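3'-5' exonuclease crn-4 (Caenorhabditis elegans, PDB 5DK5) degrades DNA and RNA from the 3' end as a metal-dependent exonuclease of the DEDDh family and takes part in apoptotic DNA degradation. Local coordinates at residues B[39-44]-B[93-98]; B[54-59]-B[197-202]; B[144-149]-B[278-283]; B[230-235]-B[239-244]; B[293-296]-B[302-305]. All coordinates share one frame; numbering follows the deposited sequence.

Interactions 1 and 3 are buried, interactions 2 and 4 partly so, and interaction 5 is on the surface. The first three all reach the same mixed sheet: interactions 1 and 2 pack helices 95-109 and 191-207 against its neighbouring strands 41-50 and 55-65, while interaction 3 ties the lead-in to strand 147-150 to the zinc-binding loop. Chemistry follows position. Aromatic and aliphatic side chains make interaction 1, a single isoleucine on a helix makes interaction 2, and a guanidinium on a zinc-bound sulfur makes interaction 3. Interactions 4 and 5 lie on the same side of the chain's centre; the former combines an indole with a polar pair, the latter is one long salt bridge.

Interaction 1: residues B[39-44]-B[93-98]; sequences CEVIQF and DTFDVV
V41 and F44 of strand 41-50 both turn their side chains to helix 95-109, where F95 and V98, one turn apart, receive them. Strand and helix belong to the RNase H-like core of the DEDDh exonuclease. The three-residue spacing on the strand comes from a classic beta bulge: I42 and Q43 both face E27, and both point away from the helix. V41 meets the F95 ring with its branch carbon, CB lying 4.0 Å from F95 CD1. F44 has CG anti to the backbone N (chi1 -163°), which carries its ring out to the helix, where CD2 lies 3.9 Å from V98 CG1. F44 and V98 lie alongside, their side chains running in opposite directions. The rings are more loosely joined, with F44 CD2 4.4 Å from F95 CE1. F95 also projects with CG opposite its N (chi1 -180°), putting its ring near both strand residues. All four side chains are buried and the contact is wholly apolar. Around it the strand bonds to strand 20-28, home of the magnesium ligands D25 and E27. F26, F62 and F102 surround the F44 ring; V98 also touches strand 55-65, and F95 reaches Q133 of helix 124-136.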
# COMPACT_ATOMS: atom_id res chain seq x y z
N CYS B 39 0.49 0.12 -10.00
CA CYS B 39 1.12 -1.19 -9.98
C CYS B 39 2.62 -1.14 -10.25
O CYS B 39 3.06 -0.63 -11.28
CB CYS B 39 0.45 -2.11 -11.00
SG CYS B 39 -1.32 -2.38 -10.72
N GLU B 40 3.39 -1.66 -9.30
CA GLU B 40 4.84 -1.79 -9.44
C GLU B 40 5.23 -3.26 -9.52
O GLU B 40 4.71 -4.08 -8.77
CB GLU B 40 5.57 -1.14 -8.27
CG GLU B 40 5.33 0.35 -8.13
CD GLU B 40 5.93 0.89 -6.85
OE1 GLU B 40 5.30 0.73 -5.79
OE2 GLU B 40 7.04 1.47 -6.91
N VAL B 41 6.16 -3.58 -10.42
CA VAL B 41 6.66 -4.94 -10.55
C VAL B 41 7.35 -5.39 -9.26
O VAL B 41 8.18 -4.67 -8.71
CB VAL B 41 7.66 -5.06 -11.72
CG1 VAL B 41 8.25 -6.47 -11.80
CG2 VAL B 41 6.98 -4.70 -13.03
N ILE B 42 7.00 -6.59 -8.79
CA ILE B 42 7.62 -7.15 -7.59
C ILE B 42 8.22 -8.53 -7.85
O ILE B 42 8.94 -9.07 -7.01
CB ILE B 42 6.61 -7.25 -6.42
CG1 ILE B 42 5.35 -8.01 -6.85
CG2 ILE B 42 6.24 -5.85 -5.93
CD1 ILE B 42 4.36 -8.22 -5.73
N GLN B 43 7.91 -9.11 -9.01
CA GLN B 43 8.60 -10.32 -9.45
C GLN B 43 8.75 -10.33 -10.97
O GLN B 43 7.84 -9.96 -11.71
CB GLN B 43 7.86 -11.57 -8.98
CG GLN B 43 8.65 -12.85 -9.24
CD GLN B 43 8.06 -14.06 -8.54
OE1 GLN B 43 6.95 -14.01 -8.00
NE2 GLN B 43 8.80 -15.16 -8.55
N PHE B 44 9.93 -10.77 -11.41
CA PHE B 44 10.33 -10.74 -12.82
C PHE B 44 10.77 -12.15 -13.22
O PHE B 44 11.87 -12.57 -12.86
CB PHE B 44 11.46 -9.72 -13.01
CG PHE B 44 11.69 -9.29 -14.43
CD1 PHE B 44 11.30 -10.09 -15.50
CD2 PHE B 44 12.31 -8.08 -14.70
CE1 PHE B 44 11.53 -9.68 -16.80
CE2 PHE B 44 12.54 -7.67 -16.00
CZ PHE B 44 12.15 -8.47 -17.05
N ASP B 93 16.20 -5.85 -4.99
CA ASP B 93 16.64 -4.62 -5.62
C ASP B 93 15.45 -3.92 -6.27
O ASP B 93 14.43 -4.55 -6.55
CB ASP B 93 17.72 -4.89 -6.67
CG ASP B 93 19.02 -5.39 -6.06
OD1 ASP B 93 19.69 -4.59 -5.36
OD2 ASP B 93 19.38 -6.56 -6.28
N THR B 94 15.57 -2.61 -6.50
CA THR B 94 14.55 -1.87 -7.22
C THR B 94 14.56 -2.26 -8.69
O THR B 94 15.52 -2.87 -9.17
CB THR B 94 14.75 -0.35 -7.09
OG1 THR B 94 16.08 -0.01 -7.49
CG2 THR B 94 14.53 0.09 -5.65
N PHE B 95 13.50 -1.90 -9.41
CA PHE B 95 13.30 -2.37 -10.78
C PHE B 95 14.44 -1.99 -11.73
O PHE B 95 14.78 -2.76 -12.63
CB PHE B 95 11.99 -1.83 -11.34
CG PHE B 95 11.70 -2.28 -12.75
CD1 PHE B 95 11.17 -3.53 -13.00
CD2 PHE B 95 11.97 -1.45 -13.82
CE1 PHE B 95 10.92 -3.95 -14.29
CE2 PHE B 95 11.72 -1.86 -15.11
CZ PHE B 95 11.19 -3.11 -15.35
N ASP B 96 15.01 -0.81 -11.55
CA ASP B 96 16.07 -0.34 -12.44
C ASP B 96 17.28 -1.27 -12.38
O ASP B 96 17.92 -1.52 -13.41
CB ASP B 96 16.48 1.09 -12.08
CG ASP B 96 16.84 1.25 -10.62
OD1 ASP B 96 16.15 0.67 -9.76
OD2 ASP B 96 17.82 1.97 -10.33
N VAL B 97 17.59 -1.77 -11.20
CA VAL B 97 18.71 -2.69 -11.03
C VAL B 97 18.39 -4.05 -11.65
O VAL B 97 19.20 -4.62 -12.38
CB VAL B 97 19.06 -2.88 -9.55
CG1 VAL B 97 20.20 -3.89 -9.38
CG2 VAL B 97 19.43 -1.55 -8.92
N VAL B 98 17.21 -4.57 -11.34
CA VAL B 98 16.79 -5.87 -11.84
C VAL B 98 16.65 -5.86 -13.35
O VAL B 98 16.98 -6.85 -14.02
CB VAL B 98 15.46 -6.31 -11.20
CG1 VAL B 98 14.95 -7.59 -11.83
CG2 VAL B 98 15.64 -6.49 -9.70

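Interaction 2: residues B[54-59]-B[197-202]; sequences DKIRED and NIATIL
A single side chain, I56, carries the whole strand side of this contact, and its tip rests as much on helix backbone as on side chains. I56 CD1 lies 3.7 Å from the carbonyl O of A199 and 3.8 Å from the N of T200, two atoms of one peptide group. The chain gets there by standing fully extended beyond its branch: CG1 is anti to the carbonyl carbon (chi1 -59°) and chi2 is 175°, so the terminal methyl is pushed straight at the helix. The second branch, I56 CG2, follows at 4.1 Å from A199 CB, while I56 CD1 is 4.0 Å from the same CB. The small alanine thus takes both arms of the isoleucine and lets the strand come close, with the CA atoms of I56 and A199 6.8 Å apart. T200 closes one flank. Its OG1 bonds to L196 O one turn back in the helix; toward I56 CD1, 4.0 Å away, T200 OG1 makes only a van der Waals contact. At the start of the strand segment, D54 and K55 form a G1 bulge facing D50, where the chain turns back from strand 41-50; farther along, R57 and D59 are bridged side-on. Strand 55-65 is the outermost on this side of the sheet within the chain. Helix 191-207, which carries the metal ligand D194, lies over the sheet of the RNase H-like core and packs with A199 and L202 on I23 of strand 20-28, while Q203 also touches I56.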
# COMPACT_ATOMS: atom_id res chain seq x y z
N ASP B 54 12.28 -28.04 -29.81
CA ASP B 54 11.06 -28.29 -29.06
C ASP B 54 11.37 -28.66 -27.61
O ASP B 54 10.99 -29.74 -27.14
CB ASP B 54 10.23 -29.39 -29.73
CG ASP B 54 8.86 -29.56 -29.11
OD1 ASP B 54 8.28 -28.55 -28.66
OD2 ASP B 54 8.36 -30.70 -29.07
N LYS B 55 12.06 -27.77 -26.90
CA LYS B 55 12.51 -28.06 -25.54
C LYS B 55 12.33 -26.86 -24.61
O LYS B 55 12.90 -25.80 -24.84
CB LYS B 55 13.98 -28.49 -25.56
CG LYS B 55 14.56 -28.83 -24.19
CD LYS B 55 13.80 -29.97 -23.52
CE LYS B 55 14.37 -30.28 -22.15
NZ LYS B 55 13.57 -31.33 -21.45
N ILE B 56 11.54 -27.06 -23.56
CA ILE B 56 11.41 -26.06 -22.51
C ILE B 56 12.67 -26.10 -21.64
O ILE B 56 12.92 -27.08 -20.94
CB ILE B 56 10.17 -26.31 -21.63
CG1 ILE B 56 8.90 -26.26 -22.49
CG2 ILE B 56 10.09 -25.27 -20.50
CD1 ILE B 56 7.63 -26.61 -21.75
N ARG B 57 13.45 -25.02 -21.70
CA ARG B 57 14.71 -24.95 -20.98
C ARG B 57 14.54 -24.29 -19.61
O ARG B 57 14.74 -23.09 -19.46
CB ARG B 57 15.74 -24.18 -21.80
CG ARG B 57 16.05 -24.81 -23.16
CD ARG B 57 16.71 -26.17 -23.01
NE ARG B 57 17.93 -26.10 -22.21
CZ ARG B 57 19.13 -25.78 -22.69
NH1 ARG B 57 19.29 -25.49 -23.98
NH2 ARG B 57 20.17 -25.74 -21.87
N GLU B 58 14.15 -25.09 -18.62
CA GLU B 58 13.96 -24.59 -17.27
C GLU B 58 15.29 -24.17 -16.66
O GLU B 58 15.33 -23.36 -15.73
CB GLU B 58 13.28 -25.64 -16.39
CG GLU B 58 11.91 -26.06 -16.90
CD GLU B 58 11.13 -26.91 -15.90
OE1 GLU B 58 10.13 -27.53 -16.31
OE2 GLU B 58 11.53 -26.96 -14.72
N ASP B 59 16.38 -24.72 -17.18
CA ASP B 59 17.73 -24.36 -16.74
C ASP B 59 18.10 -22.96 -17.24
O ASP B 59 18.96 -22.30 -16.66
CB ASP B 59 18.75 -25.38 -17.23
CG ASP B 59 18.69 -25.60 -18.73
OD1 ASP B 59 17.59 -25.51 -19.30
OD2 ASP B 59 19.75 -25.87 -19.33
N ASN B 197 3.58 -22.88 -16.89
CA ASN B 197 2.28 -23.23 -17.46
C ASN B 197 2.13 -22.71 -18.89
O ASN B 197 1.69 -23.44 -19.78
CB ASN B 197 1.14 -22.69 -16.59
CG ASN B 197 0.83 -23.59 -15.42
OD1 ASN B 197 0.32 -24.69 -15.59
ND2 ASN B 197 1.13 -23.11 -14.21
N ILE B 198 2.51 -21.46 -19.10
CA ILE B 198 2.44 -20.85 -20.43
C ILE B 198 3.37 -21.58 -21.39
O ILE B 198 3.02 -21.80 -22.55
CB ILE B 198 2.81 -19.35 -20.38
CG1 ILE B 198 1.74 -18.57 -19.61
CG2 ILE B 198 2.93 -18.78 -21.79
CD1 ILE B 198 2.15 -17.15 -19.25
N ALA B 199 4.55 -21.95 -20.90
CA ALA B 199 5.53 -22.65 -21.72
C ALA B 199 5.01 -24.02 -22.16
O ALA B 199 5.15 -24.40 -23.32
CB ALA B 199 6.84 -22.81 -20.96
N THR B 200 4.41 -24.75 -21.22
CA THR B 200 3.86 -26.06 -21.52
C THR B 200 2.68 -25.95 -22.48
O THR B 200 2.53 -26.76 -23.40
CB THR B 200 3.41 -26.79 -20.24
OG1 THR B 200 4.50 -26.84 -19.31
CG2 THR B 200 2.95 -28.20 -20.55
N ILE B 201 1.85 -24.93 -22.27
CA ILE B 201 0.75 -24.65 -23.18
C ILE B 201 1.30 -24.32 -24.57
O ILE B 201 0.84 -24.87 -25.57
CB ILE B 201 -0.12 -23.47 -22.68
CG1 ILE B 201 -0.88 -23.88 -21.42
CG2 ILE B 201 -1.11 -23.02 -23.75
CD1 ILE B 201 -1.40 -22.71 -20.61
N LEU B 202 2.29 -23.44 -24.61
CA LEU B 202 2.93 -23.04 -25.85
C LEU B 202 3.45 -24.26 -26.61
O LEU B 202 3.26 -24.38 -27.81
CB LEU B 202 4.08 -22.07 -25.57
CG LEU B 202 4.99 -21.70 -26.75
CD1 LEU B 202 4.21 -20.97 -27.83
CD2 LEU B 202 6.15 -20.85 -26.26

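Interaction 3: residues B[144-149]-B[278-283]; sequences FFRQYI and DVCGTS. With ZN (zinc ion), chain I.
R146 gives the zinc-bound sulfur of C280 a hydrogen bond from NH2, at 3.3 Å and 155°, with the sulfur lying in the guanidinium plane. NH1 adds a weak one to the same SG at 3.4 Å, so both terminal nitrogens bracket the sulfur, while NH2 also bonds to L218 O on the neighbouring strand. C280 SG in turn holds the zinc ion at 2.3 Å, with C220, C270 and C273 completing a four-cysteine site. Such a site is rich in negative charge, and the arginine is likely to offset part of it. A leucine here would probably leave the C280 sulfur and L218 O without their N-H donors next to the metal. C280 and G281 are the central pair of a type II beta turn from V279 to T282, where T282 OG1 bonds to V279 O. At G281 phi is 101°, and a side chain would press on R146 NH1 as well as on the preceding carbonyl. R146 NH1 also lies 3.2 Å from C280 O, near the guanidinium plane. The arginine chain bends at chi3 (57°) to bring its head to the loop. Outward from there R146 packs on L252 and C270, and the backbone at R146 bonds to L218 of strand 216-219.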
# COMPACT_ATOMS: atom_id res chain seq x y z
N PHE B 144 12.15 -4.77 -27.85
CA PHE B 144 11.70 -6.16 -27.72
C PHE B 144 10.50 -6.31 -26.78
O PHE B 144 10.00 -7.41 -26.58
CB PHE B 144 12.85 -7.06 -27.24
CG PHE B 144 13.62 -6.52 -26.07
CD1 PHE B 144 13.07 -6.52 -24.79
CD2 PHE B 144 14.91 -6.04 -26.23
CE1 PHE B 144 13.78 -6.03 -23.71
CE2 PHE B 144 15.63 -5.55 -25.15
CZ PHE B 144 15.06 -5.55 -23.90
N PHE B 145 10.05 -5.19 -26.21
CA PHE B 145 8.80 -5.17 -25.44
C PHE B 145 7.66 -4.54 -26.24
O PHE B 145 6.51 -4.53 -25.80
CB PHE B 145 8.98 -4.41 -24.12
CG PHE B 145 9.61 -5.21 -23.00
CD1 PHE B 145 9.95 -6.54 -23.17
CD2 PHE B 145 9.84 -4.62 -21.77
CE1 PHE B 145 10.52 -7.26 -22.13
CE2 PHE B 145 10.41 -5.33 -20.73
CZ PHE B 145 10.75 -6.65 -20.91
N ARG B 146 7.98 -3.99 -27.42
CA ARG B 146 6.98 -3.35 -28.26
C ARG B 146 6.53 -4.27 -29.39
O ARG B 146 5.74 -3.88 -30.26
CB ARG B 146 7.52 -2.03 -28.81
CG ARG B 146 7.67 -0.95 -27.75
CD ARG B 146 8.07 0.39 -28.33
NE ARG B 146 7.12 0.86 -29.34
CZ ARG B 146 7.10 2.08 -29.85
NH1 ARG B 146 7.99 2.99 -29.44
NH2 ARG B 146 6.20 2.41 -30.77
N GLN B 147 7.04 -5.50 -29.38
CA GLN B 147 6.50 -6.57 -30.20
C GLN B 147 6.56 -7.86 -29.38
O GLN B 147 7.55 -8.11 -28.69
CB GLN B 147 7.26 -6.72 -31.51
CG GLN B 147 8.74 -7.09 -31.36
CD GLN B 147 9.37 -7.55 -32.67
OE1 GLN B 147 10.15 -8.50 -32.69
NE2 GLN B 147 9.02 -6.88 -33.76
N TYR B 148 5.51 -8.65 -29.43
CA TYR B 148 5.45 -9.86 -28.61
C TYR B 148 4.34 -10.80 -29.07
O TYR B 148 3.59 -10.49 -29.99
CB TYR B 148 5.24 -9.49 -27.14
CG TYR B 148 3.96 -8.74 -26.88
CD1 TYR B 148 3.93 -7.35 -26.94
CD2 TYR B 148 2.79 -9.40 -26.56
CE1 TYR B 148 2.77 -6.65 -26.69
CE2 TYR B 148 1.62 -8.72 -26.31
CZ TYR B 148 1.61 -7.34 -26.38
OH TYR B 148 0.45 -6.65 -26.14
N ILE B 149 4.27 -11.95 -28.41
CA ILE B 149 3.30 -12.98 -28.74
C ILE B 149 2.25 -13.12 -27.65
O ILE B 149 2.54 -13.59 -26.55
CB ILE B 149 3.99 -14.34 -28.96
CG1 ILE B 149 5.07 -14.20 -30.04
CG2 ILE B 149 2.96 -15.41 -29.34
CD1 ILE B 149 5.79 -15.49 -30.40
N ASP B 278 13.81 4.23 -30.55
CA ASP B 278 14.69 5.05 -29.71
C ASP B 278 14.26 6.52 -29.77
O ASP B 278 14.66 7.31 -28.92
CB ASP B 278 16.15 4.89 -30.14
CG ASP B 278 16.33 4.91 -31.65
OD1 ASP B 278 15.46 5.48 -32.35
OD2 ASP B 278 17.33 4.36 -32.14
N VAL B 279 13.46 6.86 -30.77
CA VAL B 279 12.90 8.20 -30.90
C VAL B 279 11.41 8.17 -30.56
O VAL B 279 10.92 8.99 -29.79
CB VAL B 279 13.09 8.76 -32.33
CG1 VAL B 279 12.48 10.16 -32.45
CG2 VAL B 279 14.56 8.79 -32.70
N CYS B 280 10.71 7.20 -31.14
CA CYS B 280 9.29 7.02 -30.87
C CYS B 280 9.06 6.47 -29.46
O CYS B 280 9.78 5.58 -29.01
CB CYS B 280 8.68 6.07 -31.91
SG CYS B 280 7.01 5.52 -31.51
N GLY B 281 8.06 7.02 -28.78
CA GLY B 281 7.72 6.59 -27.43
C GLY B 281 8.25 7.52 -26.36
O GLY B 281 8.01 7.31 -25.17
N THR B 282 8.98 8.55 -26.77
CA THR B 282 9.53 9.53 -25.84
C THR B 282 8.42 10.36 -25.20
O THR B 282 8.42 10.58 -23.98
CB THR B 282 10.53 10.47 -26.54
OG1 THR B 282 11.63 9.70 -27.05
CG2 THR B 282 11.06 11.52 -25.57
N SER B 283 7.49 10.82 -26.03
CA SER B 283 6.39 11.66 -25.58
C SER B 283 5.04 11.07 -25.97
O SER B 283 4.91 10.43 -27.01
CB SER B 283 6.53 13.07 -26.16
OG SER B 283 5.38 13.85 -25.89
ZN ZN I . 5.46 5.52 -33.27

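Interaction 4: residues B[230-235]-B[239-244]; sequences VYNKEW and FMDAGK
W235 sets the edge of its indole against A242 of helix 239-249: A242 CB lies in the ring plane, 3.7 Å from W235 CE3. Elsewhere on the rim, also in plane, are Y231 OH and N232 O of its own segment; D36, I299 and I245 are the further neighbours that touch the tryptophan. W235 NE1 donates to Y231 OH at 2.9 Å, though the bond is bent, with an angle of 137°, and the tyrosine hydroxyl is bonded in turn to D297. The second pair of flat groups is the amide of N232 and the carboxylate of D241, their planes 77° apart. N232 ND2 stands over the carboxylate, 3.4 Å from D241 CG. D241 OD2 has its hydrogen bond with S238 OG, just before the helix. Between the two pairs, W235 CB meets D241 CB at 4.0 Å. In W235, CG sits between the backbone N and the carbonyl carbon (chi1 69°), which directs the ring at A242. Residues N232 to W235 form a type I beta turn, which brings N232 and W235, its first and last residues, together facing the helix. A leucine in place of W235 would probably open a gap beside A242 and leave Y231 OH without its N-H donor. With the indole N-H bonded inside its own segment, what the helix receives from the tryptophan is carbon packing, and the amide close to the carboxylate probably adds a favourable polar attraction.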
# COMPACT_ATOMS: atom_id res chain seq x y z
N VAL B 230 -15.74 7.94 -23.10
CA VAL B 230 -16.96 8.15 -22.34
C VAL B 230 -16.74 7.67 -20.91
O VAL B 230 -16.73 6.47 -20.63
CB VAL B 230 -18.16 7.41 -22.96
CG1 VAL B 230 -19.41 7.60 -22.11
CG2 VAL B 230 -18.41 7.92 -24.38
N TYR B 231 -16.56 8.63 -20.00
CA TYR B 231 -16.11 8.35 -18.65
C TYR B 231 -17.15 7.62 -17.81
O TYR B 231 -18.29 8.07 -17.67
CB TYR B 231 -15.72 9.66 -17.95
CG TYR B 231 -15.04 9.48 -16.61
CD1 TYR B 231 -13.75 8.98 -16.53
CD2 TYR B 231 -15.69 9.84 -15.43
CE1 TYR B 231 -13.13 8.81 -15.31
CE2 TYR B 231 -15.07 9.68 -14.21
CZ TYR B 231 -13.79 9.17 -14.15
OH TYR B 231 -13.16 9.01 -12.93
N ASN B 232 -16.74 6.48 -17.25
CA ASN B 232 -17.55 5.74 -16.28
C ASN B 232 -17.04 6.02 -14.87
O ASN B 232 -15.91 5.68 -14.53
CB ASN B 232 -17.50 4.24 -16.58
CG ASN B 232 -18.32 3.43 -15.60
OD1 ASN B 232 -19.18 3.96 -14.90
ND2 ASN B 232 -18.06 2.13 -15.55
N LYS B 233 -17.89 6.63 -14.05
CA LYS B 233 -17.48 7.10 -12.72
C LYS B 233 -17.06 5.97 -11.78
O LYS B 233 -16.29 6.19 -10.85
CB LYS B 233 -18.61 7.91 -12.08
CG LYS B 233 -18.42 9.42 -12.15
CD LYS B 233 -19.57 10.10 -12.87
CE LYS B 233 -19.50 11.61 -12.71
NZ LYS B 233 -18.19 12.17 -13.15
N GLU B 234 -17.57 4.76 -12.02
CA GLU B 234 -17.29 3.62 -11.15
C GLU B 234 -16.21 2.72 -11.74
O GLU B 234 -16.15 1.53 -11.43
CB GLU B 234 -18.57 2.81 -10.92
CG GLU B 234 -19.73 3.62 -10.35
CD GLU B 234 -19.44 4.16 -8.96
OE1 GLU B 234 -18.61 3.57 -8.24
OE2 GLU B 234 -20.04 5.19 -8.58
N TRP B 235 -15.34 3.29 -12.56
CA TRP B 235 -14.35 2.50 -13.29
C TRP B 235 -13.32 1.85 -12.36
O TRP B 235 -12.70 0.85 -12.72
CB TRP B 235 -13.62 3.35 -14.33
CG TRP B 235 -12.71 4.41 -13.77
CD1 TRP B 235 -13.01 5.72 -13.55
CD2 TRP B 235 -11.33 4.24 -13.39
NE1 TRP B 235 -11.92 6.38 -13.04
CE2 TRP B 235 -10.87 5.50 -12.94
CE3 TRP B 235 -10.45 3.16 -13.39
CZ2 TRP B 235 -9.57 5.69 -12.48
CZ3 TRP B 235 -9.16 3.36 -12.94
CH2 TRP B 235 -8.73 4.62 -12.49
N PHE B 239 -12.18 -3.97 -13.51
CA PHE B 239 -10.96 -4.21 -14.27
C PHE B 239 -11.18 -3.90 -15.75
O PHE B 239 -10.29 -3.40 -16.43
CB PHE B 239 -10.49 -5.65 -14.09
CG PHE B 239 -9.20 -5.96 -14.79
CD1 PHE B 239 -7.98 -5.65 -14.20
CD2 PHE B 239 -9.19 -6.56 -16.04
CE1 PHE B 239 -6.79 -5.93 -14.84
CE2 PHE B 239 -8.00 -6.85 -16.68
CZ PHE B 239 -6.80 -6.53 -16.08
N MET B 240 -12.38 -4.19 -16.23
CA MET B 240 -12.73 -3.96 -17.62
C MET B 240 -12.73 -2.47 -17.95
O MET B 240 -12.02 -2.03 -18.86
CB MET B 240 -14.11 -4.56 -17.93
CG MET B 240 -14.40 -4.75 -19.41
SD MET B 240 -13.26 -5.90 -20.22
CE MET B 240 -13.56 -7.40 -19.28
N ASP B 241 -13.53 -1.70 -17.22
CA ASP B 241 -13.63 -0.27 -17.46
C ASP B 241 -12.32 0.44 -17.15
O ASP B 241 -11.99 1.45 -17.78
CB ASP B 241 -14.76 0.33 -16.61
CG ASP B 241 -16.13 -0.20 -17.00
OD1 ASP B 241 -16.68 0.29 -18.01
OD2 ASP B 241 -16.64 -1.09 -16.30
N ALA B 242 -11.57 -0.08 -16.19
CA ALA B 242 -10.26 0.47 -15.86
C ALA B 242 -9.32 0.32 -17.05
O ALA B 242 -8.46 1.16 -17.29
CB ALA B 242 -9.69 -0.20 -14.63
N GLY B 243 -9.50 -0.77 -17.80
CA GLY B 243 -8.70 -1.01 -18.99
C GLY B 243 -8.84 0.12 -20.00
O GLY B 243 -7.86 0.53 -20.62
N LYS B 244 -10.06 0.62 -20.15
CA LYS B 244 -10.33 1.72 -21.07
C LYS B 244 -9.56 2.97 -20.65
O LYS B 244 -9.03 3.69 -21.50
CB LYS B 244 -11.83 2.02 -21.12
CG LYS B 244 -12.68 0.84 -21.55
CD LYS B 244 -12.42 0.45 -23.00
CE LYS B 244 -13.30 -0.71 -23.43
NZ LYS B 244 -13.01 -1.15 -24.82

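Interaction 5: residues B[293-296]-B[302-305]; sequences KNEE and AKIA
E295 sits at the middle of an Asx turn begun by N294, and from there reaches K303 of helix 300-305, near the C-terminus through which the protein dimerises. In the turn, N294 OD1 accepts from the backbone N of E296 at 3.1 Å, the donor standing well above the side-chain carbonyl plane. The E295 carboxylate and the lysine ammonium form a long salt bridge, E295 OE2 to K303 NZ being 3.6 Å. The backbones are 10.6 Å apart at their nearest CA atoms, those of E295 and K303, so the bridge is made by two long side chains that cross at about a right angle. E295 folds at chi2 (58°), bringing its head round toward the helix. K303 has CG opposite its backbone N, bends once at chi2 (73°), and then runs straight out to NZ. The ammonium also makes a salt bridge with OXT of the terminal carboxylate of Y308, to which E295 adds the long one, so K303 probably attracts both the loop and the chain end. Beside it in the helix, I304 packs on R72 of the second subunit. At the glutamate, E295 OE2 is also 3.9 Å from K303 CE, while E295 OE1 stays farther from the ammonium, 4.0 Å from K303 NZ.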
# COMPACT_ATOMS: atom_id res chain seq x y z
N LYS B 293 -8.84 17.05 -16.22
CA LYS B 293 -9.31 18.41 -15.96
C LYS B 293 -10.24 18.51 -14.74
O LYS B 293 -10.56 19.61 -14.30
CB LYS B 293 -10.03 18.96 -17.20
CG LYS B 293 -11.23 18.15 -17.65
CD LYS B 293 -11.83 18.75 -18.90
CE LYS B 293 -13.03 17.96 -19.39
NZ LYS B 293 -13.60 18.53 -20.64
N ASN B 294 -10.67 17.37 -14.21
CA ASN B 294 -11.51 17.34 -13.02
C ASN B 294 -10.70 16.95 -11.79
O ASN B 294 -10.36 15.78 -11.61
CB ASN B 294 -12.69 16.38 -13.19
CG ASN B 294 -13.60 16.34 -11.98
OD1 ASN B 294 -13.59 17.25 -11.16
ND2 ASN B 294 -14.40 15.29 -11.87
N GLU B 295 -10.39 17.94 -10.95
CA GLU B 295 -9.54 17.70 -9.79
C GLU B 295 -10.34 17.26 -8.57
O GLU B 295 -9.79 17.11 -7.48
CB GLU B 295 -8.74 18.97 -9.46
CG GLU B 295 -7.36 18.70 -8.87
CD GLU B 295 -6.48 17.85 -9.78
OE1 GLU B 295 -6.53 18.05 -11.01
OE2 GLU B 295 -5.74 16.99 -9.26
N GLU B 296 -11.64 17.05 -8.76
CA GLU B 296 -12.49 16.48 -7.71
C GLU B 296 -12.52 14.96 -7.85
O GLU B 296 -12.96 14.25 -6.94
CB GLU B 296 -13.90 17.06 -7.79
CG GLU B 296 -14.69 16.95 -6.48
CD GLU B 296 -14.23 17.96 -5.44
OE1 GLU B 296 -13.23 18.67 -5.67
OE2 GLU B 296 -14.88 18.03 -4.37
N ALA B 302 -2.23 7.88 -12.67
CA ALA B 302 -1.71 8.77 -13.70
C ALA B 302 -0.95 9.92 -13.04
O ALA B 302 0.14 10.30 -13.48
CB ALA B 302 -2.83 9.31 -14.56
N LYS B 303 -1.52 10.45 -11.96
CA LYS B 303 -0.95 11.59 -11.26
C LYS B 303 0.40 11.25 -10.64
O LYS B 303 1.35 12.03 -10.75
CB LYS B 303 -1.91 12.06 -10.16
CG LYS B 303 -1.69 13.50 -9.72
CD LYS B 303 -2.16 14.48 -10.78
CE LYS B 303 -2.17 15.91 -10.26
NZ LYS B 303 -2.71 16.85 -11.27
N ILE B 304 0.49 10.10 -9.99
CA ILE B 304 1.70 9.72 -9.27
C ILE B 304 2.82 9.28 -10.21
O ILE B 304 4.00 9.37 -9.86
CB ILE B 304 1.41 8.60 -8.24
CG1 ILE B 304 2.51 8.56 -7.17
CG2 ILE B 304 1.25 7.24 -8.93
CD1 ILE B 304 2.17 7.67 -5.99
N ALA B 305 2.46 8.81 -11.40
CA ALA B 305 3.45 8.42 -12.40
C ALA B 305 3.94 9.63 -13.19
O ALA B 305 4.94 9.55 -13.90
CB ALA B 305 2.87 7.37 -13.34